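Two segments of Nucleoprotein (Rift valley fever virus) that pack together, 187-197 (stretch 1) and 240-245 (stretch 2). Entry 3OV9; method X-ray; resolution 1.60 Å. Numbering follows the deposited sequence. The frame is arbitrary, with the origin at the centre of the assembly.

Stretch 1 187-197: RTKEEVAATFT
Stretch 2, residues 240-245: AYKTAA

A lysine near the start of one helix can serve backbone carbonyls at and just beyond the end of another, and the nucleoprotein of Rift Valley fever virus offers a compact example. Stretch 1 enters as an extended segment, with T188 at phi/psi -75/167, and turns helical from K189 (-52/-46) onward. T188 holds the N-cap position. Its N donates to E191 OE1 at 3.1 Å, nearly straight at 163°, while its OG1 makes a weak bond to the same OE1 at 3.3 Å; backbone bonds such as A193 N to K189 O (2.8 Å) carry the helix on. Stretch 2 is the last part of a helix, with Y241 at -67/-38 and K242 at -57/-43; T243 has -97/-1 and A244 is extended at -68/152, ahead of the C-terminal carboxylate of A245. The backbones come nearest where K189 CA lies 5.5 Å from A245 CA, and the contact buries 294 Å² in all.

K189 contributes by far the most of that surface. Its CA-to-CB bond points toward stretch 2, and its chi angles run t, t, p, t (-178°, 173°, 74°, -177°), so a single bend at chi3 interrupts an otherwise extended chain. K189 NZ donates to Y241 O at 2.8 Å and to A244 O at 3.0 Å. A lysine ammonium has several N-H donors and can reach two carbonyls at once; Y241 O also takes a weak bond from A244 N (3.3 Å). K242 O lies 3.1 Å from K189 NZ, but the angle is too poor for a hydrogen bond.

Y241 provides the second large surface. Its CA-to-CB bond runs sideways, yet with chi1 at -176° (t) and chi2 at 69° the ring's end comes nearer to stretch 1. K189 CD rests over one face, 4.0 Å from Y241 CE1, pairing aliphatic methylene with aromatic carbon. K189 NZ stands almost on the ring normal but 5.1 Å from the Y241 ring centroid, so any cation-pi attraction is weak at most. Farther along, Y241 OH lies 3.9 Å from both A193 CB and F196 CZ, approaching the latter at the ring edge; F196 takes chi1 67° (p) and chi2 65°.

A245 completes the contact through its backbone, its CB pointing away. Its OXT is 3.7 Å from K189 N, and a water bridges the gap, accepting from K189 N at 3.3 Å and donating to A245 OXT at 2.8 Å. Beside it, A244 CB packs 4.1 Å from K189 CD. One long side chain thus combines polar bonding at its tip with apolar packing along its stem.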

# COMPACT_ATOMS: atom_id res chain seq x y z
N ARG A 187 14.18 2.01 -12.64
CA ARG A 187 14.26 0.82 -13.50
C ARG A 187 15.53 0.78 -14.34
O ARG A 187 16.12 1.82 -14.66
CB ARG A 187 13.00 0.68 -14.37
CG ARG A 187 11.74 0.33 -13.59
CD ARG A 187 10.91 -0.77 -14.27
NE ARG A 187 10.41 -0.42 -15.61
CZ ARG A 187 9.78 0.71 -15.93
NH1 ARG A 187 9.37 0.91 -17.18
NH2 ARG A 187 9.55 1.65 -15.01
N THR A 188 15.95 -0.44 -14.69
CA THR A 188 17.18 -0.67 -15.44
C THR A 188 17.04 -0.31 -16.92
O THR A 188 15.93 -0.11 -17.41
CB THR A 188 17.64 -2.14 -15.34
OG1 THR A 188 16.58 -3.01 -15.77
CG2 THR A 188 18.03 -2.49 -13.90
N LYS A 189 18.18 -0.23 -17.61
CA LYS A 189 18.23 0.05 -19.05
C LYS A 189 17.32 -0.88 -19.85
O LYS A 189 16.58 -0.42 -20.72
CB LYS A 189 19.68 -0.04 -19.55
CG LYS A 189 19.86 0.27 -21.04
CD LYS A 189 21.33 0.32 -21.44
CE LYS A 189 21.96 -1.07 -21.51
NZ LYS A 189 23.41 -1.00 -21.85
N GLU A 190 17.37 -2.17 -19.53
CA GLU A 190 16.58 -3.19 -20.22
C GLU A 190 15.08 -3.04 -19.95
O GLU A 190 14.26 -3.29 -20.84
CB GLU A 190 17.04 -4.60 -19.81
CG GLU A 190 18.44 -4.98 -20.30
CD GLU A 190 19.57 -4.33 -19.50
OE1 GLU A 190 19.33 -3.89 -18.35
OE2 GLU A 190 20.69 -4.25 -20.03
N GLU A 191 14.73 -2.62 -18.74
CA GLU A 191 13.34 -2.38 -18.37
C GLU A 191 12.77 -1.13 -19.07
O GLU A 191 11.61 -1.11 -19.46
CB GLU A 191 13.18 -2.28 -16.84
CG GLU A 191 13.28 -3.63 -16.13
CD GLU A 191 13.23 -3.52 -14.61
OE1 GLU A 191 13.76 -2.53 -14.05
OE2 GLU A 191 12.68 -4.44 -13.97
N VAL A 192 13.61 -0.11 -19.22
CA VAL A 192 13.24 1.09 -19.97
C VAL A 192 13.16 0.77 -21.46
O VAL A 192 12.24 1.24 -22.15
CB VAL A 192 14.23 2.27 -19.70
CG1 VAL A 192 13.89 3.48 -20.56
CG2 VAL A 192 14.23 2.65 -18.23
N ALA A 193 14.10 -0.04 -21.95
CA ALA A 193 14.12 -0.48 -23.34
C ALA A 193 12.84 -1.22 -23.74
O ALA A 193 12.37 -1.10 -24.87
CB ALA A 193 15.34 -1.33 -23.62
N ALA A 194 12.29 -1.98 -22.79
CA ALA A 194 11.05 -2.72 -23.02
C ALA A 194 9.86 -1.81 -23.32
O ALA A 194 8.86 -2.26 -23.89
CB ALA A 194 10.75 -3.62 -21.82
N THR A 195 9.97 -0.54 -22.94
CA THR A 195 8.90 0.44 -23.16
C THR A 195 8.99 1.17 -24.50
O THR A 195 8.00 1.74 -24.96
CB THR A 195 8.80 1.49 -22.01
OG1 THR A 195 9.89 2.42 -22.11
CG2 THR A 195 8.81 0.82 -20.64
N PHE A 196 10.17 1.16 -25.13
CA PHE A 196 10.34 1.88 -26.39
C PHE A 196 10.68 1.04 -27.63
O PHE A 196 10.54 1.53 -28.75
CB PHE A 196 11.31 3.07 -26.25
CG PHE A 196 12.74 2.70 -25.95
CD1 PHE A 196 13.51 2.00 -26.88
CD2 PHE A 196 13.35 3.12 -24.77
CE1 PHE A 196 14.85 1.68 -26.61
CE2 PHE A 196 14.68 2.81 -24.49
CZ PHE A 196 15.43 2.09 -25.42
N THR A 197 11.11 -0.21 -27.44
CA THR A 197 11.56 -1.04 -28.56
C THR A 197 10.45 -1.49 -29.52
O THR A 197 10.67 -1.61 -30.72
CB THR A 197 12.37 -2.28 -28.10
OG1 THR A 197 11.65 -2.98 -27.09
CG2 THR A 197 13.74 -1.86 -27.57
N ALA A 240 28.34 4.02 -26.54
CA ALA A 240 27.81 4.62 -25.32
C ALA A 240 26.56 3.90 -24.80
O ALA A 240 26.40 3.74 -23.59
CB ALA A 240 27.52 6.11 -25.53
N TYR A 241 25.70 3.44 -25.71
CA TYR A 241 24.50 2.68 -25.33
C TYR A 241 24.84 1.32 -24.73
O TYR A 241 24.18 0.87 -23.79
CB TYR A 241 23.54 2.52 -26.51
CG TYR A 241 22.24 1.83 -26.14
CD1 TYR A 241 21.30 2.46 -25.32
CD2 TYR A 241 21.95 0.55 -26.61
CE1 TYR A 241 20.11 1.83 -24.98
CE2 TYR A 241 20.76 -0.09 -26.27
CZ TYR A 241 19.85 0.55 -25.46
OH TYR A 241 18.67 -0.07 -25.12
N LYS A 242 25.87 0.67 -25.27
CA LYS A 242 26.35 -0.63 -24.77
C LYS A 242 26.73 -0.57 -23.29
O LYS A 242 26.38 -1.46 -22.52
CB LYS A 242 27.55 -1.11 -25.58
CG LYS A 242 27.21 -1.78 -26.89
CD LYS A 242 28.40 -1.80 -27.83
CE LYS A 242 28.03 -2.37 -29.19
NZ LYS A 242 29.19 -2.31 -30.13
N THR A 243 27.43 0.50 -22.91
CA THR A 243 27.95 0.65 -21.55
C THR A 243 27.04 1.49 -20.65
O THR A 243 27.33 1.68 -19.46
CB THR A 243 29.39 1.23 -21.56
OG1 THR A 243 29.39 2.49 -22.24
CG2 THR A 243 30.35 0.28 -22.26
N ALA A 244 25.94 1.99 -21.21
CA ALA A 244 24.97 2.80 -20.47
C ALA A 244 24.23 1.99 -19.41
O ALA A 244 24.06 0.78 -19.55
CB ALA A 244 23.99 3.46 -21.43
N ALA A 245 23.79 2.67 -18.36
CA ALA A 245 23.04 2.05 -17.27
C ALA A 245 21.67 2.69 -17.10
O ALA A 245 21.42 3.80 -17.57
CB ALA A 245 23.83 2.12 -15.97
OXT ALA A 245 20.76 2.11 -16.50
O HOH W 1 21.11 -0.61 -16.20